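Local coordinates for protein glial cell-derived neurotrophic factor (Rattus norvegicus, PDB 1AGQ) that acts as a neurotrophic growth factor of the cystine-knot, transforming growth factor beta-like family, working as a dimer that binds cell-surface receptors, at the interface of chains A and B. Numbering follows the deposited sequence. Chains: chain A/B, Glial cell-derived neurotrophic factor.

The interface of chains A and B. Residues chain A 47, 49, 53-54, 66; chain B 83-84, 87, 92-93.
A:Phe66 meets B:Ile83 and B:Leu87 where helix 79-89 of one protomer lies across the strands of the other, one of two symmetry-related patches in the packing by which cystine-knot growth factors of the TGF-beta type form head-to-tail dimers. From CB of A:Phe66, on strand 63-70, CG stands anti to the backbone N (chi1 172°), which sends the ring off the sheet toward the helix. Along one side of the ring, CD2 and then CE2 meet CD1 of B:Leu87, the two side chains reaching tip to tip, with CE2 3.5 Å from that methyl. On the other side, CD1 and more closely CE1 meet CG2 of B:Ile83, CE1 at 3.6 Å; this methyl sits over one face, displaced toward the rim, in a CH-pi contact 3.9 Å from the centroid. At the tip, CZ meets the same CG2 and, in the ring plane, CD2 of B:Leu84 at 4.0 Å. Within its own chain, CG2 of A:Ile47 also lies at the ring edge, while CD1 of that isoleucine touches the backbone O of B:Arg92. An alanine in place of A:Phe66 would probably open a gap beneath the helix, leaving B:Ile83 CG2 without its aromatic face and the B:Leu87 side chain, its CD1 unsupported, freer to turn.

The other methyl of B:Leu87, CD2, lies 3.4 Å from the backbone O of A:Asp53, while both its methyls meet CD1 of A:Leu49. B:Ile83 runs alongside A:Leu54, pointing the same way.

Past the helix, B:Arg92 bends at chi2 and chi3, bringing its guanidinium over A:Leu49, whose CD2 sits above one face, 3.7 Å from NH2. The link to A:Asp53 is a long salt bridge, NH1 to the carboxylate OD1 at 3.7 Å, with the two planes 71° apart. A water at the guanidinium edge joins the same two groups, taking a nearly straight hydrogen bond from NH1 and lying 2.8 Å from OD2 of A:Asp53.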
# COMPACT_ATOMS: atom_id res chain seq x y z
N ILE A 47 -4.14 -34.30 -2.25
CA ILE A 47 -3.63 -34.88 -3.47
C ILE A 47 -2.23 -35.39 -3.15
O ILE A 47 -1.47 -34.74 -2.44
CB ILE A 47 -3.64 -33.88 -4.64
CG1 ILE A 47 -3.09 -34.54 -5.91
CG2 ILE A 47 -2.85 -32.63 -4.30
CD1 ILE A 47 -3.44 -33.79 -7.16
N LEU A 49 1.34 -36.10 -4.10
CA LEU A 49 2.27 -35.57 -5.08
C LEU A 49 3.72 -35.95 -4.69
O LEU A 49 4.00 -36.35 -3.56
CB LEU A 49 2.21 -34.04 -5.12
CG LEU A 49 0.89 -33.35 -5.51
CD1 LEU A 49 1.02 -31.81 -5.30
CD2 LEU A 49 0.59 -33.68 -6.96
N ASP A 53 6.68 -32.26 -7.96
CA ASP A 53 5.45 -31.73 -8.60
C ASP A 53 5.16 -30.32 -8.09
O ASP A 53 4.38 -29.60 -8.70
CB ASP A 53 4.24 -32.60 -8.26
CG ASP A 53 4.28 -33.94 -8.94
OD1 ASP A 53 4.60 -33.98 -10.14
OD2 ASP A 53 3.96 -34.95 -8.26
N LEU A 54 5.77 -29.94 -6.97
CA LEU A 54 5.54 -28.62 -6.38
C LEU A 54 6.07 -27.45 -7.22
O LEU A 54 5.68 -26.29 -7.01
CB LEU A 54 6.13 -28.60 -4.98
CG LEU A 54 5.58 -29.76 -4.14
CD1 LEU A 54 6.22 -29.73 -2.77
CD2 LEU A 54 4.05 -29.62 -4.01
N PHE A 66 -0.33 -33.26 -0.38
CA PHE A 66 -0.54 -31.81 -0.41
C PHE A 66 -2.04 -31.58 -0.21
O PHE A 66 -2.85 -32.21 -0.88
CB PHE A 66 -0.14 -31.24 -1.76
CG PHE A 66 -0.50 -29.77 -1.94
CD1 PHE A 66 0.12 -28.77 -1.19
CD2 PHE A 66 -1.45 -29.40 -2.90
CE1 PHE A 66 -0.21 -27.40 -1.40
CE2 PHE A 66 -1.79 -28.07 -3.11
CZ PHE A 66 -1.16 -27.06 -2.35
N ILE B 83 2.89 -22.84 -4.67
CA ILE B 83 2.58 -24.20 -5.07
C ILE B 83 1.29 -24.25 -5.89
O ILE B 83 1.23 -24.89 -6.93
CB ILE B 83 2.48 -25.11 -3.83
CG1 ILE B 83 3.88 -25.28 -3.23
CG2 ILE B 83 1.87 -26.51 -4.22
CD1 ILE B 83 3.91 -26.08 -1.96
N LEU B 84 0.26 -23.54 -5.44
CA LEU B 84 -0.99 -23.48 -6.19
C LEU B 84 -0.80 -22.95 -7.62
O LEU B 84 -1.39 -23.48 -8.57
CB LEU B 84 -2.00 -22.58 -5.43
CG LEU B 84 -2.69 -23.21 -4.22
CD1 LEU B 84 -3.78 -22.27 -3.70
CD2 LEU B 84 -3.30 -24.55 -4.59
N LEU B 87 0.86 -25.75 -9.56
CA LEU B 87 -0.03 -26.88 -9.88
C LEU B 87 -1.05 -26.50 -10.91
O LEU B 87 -1.54 -27.35 -11.68
CB LEU B 87 -0.71 -27.40 -8.61
CG LEU B 87 0.28 -27.96 -7.59
CD1 LEU B 87 -0.48 -28.37 -6.32
CD2 LEU B 87 1.05 -29.16 -8.19
N ARG B 92 -2.36 -29.99 -12.68
CA ARG B 92 -2.61 -31.01 -11.69
C ARG B 92 -3.68 -30.54 -10.72
O ARG B 92 -4.23 -31.31 -9.94
CB ARG B 92 -1.35 -31.38 -10.93
CG ARG B 92 -0.28 -31.96 -11.84
CD ARG B 92 -0.65 -33.37 -12.31
NE ARG B 92 -0.95 -34.32 -11.24
CZ ARG B 92 -0.07 -35.15 -10.68
NH1 ARG B 92 1.20 -35.13 -11.12
NH2 ARG B 92 -0.42 -35.98 -9.74
N LEU B 93 -3.95 -29.24 -10.79
CA LEU B 93 -4.95 -28.59 -9.94
C LEU B 93 -5.29 -27.24 -10.59
O LEU B 93 -4.58 -26.26 -10.36
CB LEU B 93 -4.37 -28.34 -8.55
CG LEU B 93 -5.29 -27.67 -7.55
CD1 LEU B 93 -6.59 -28.44 -7.49
CD2 LEU B 93 -4.61 -27.61 -6.20
O HOH W 1 3.07 -36.90 -10.06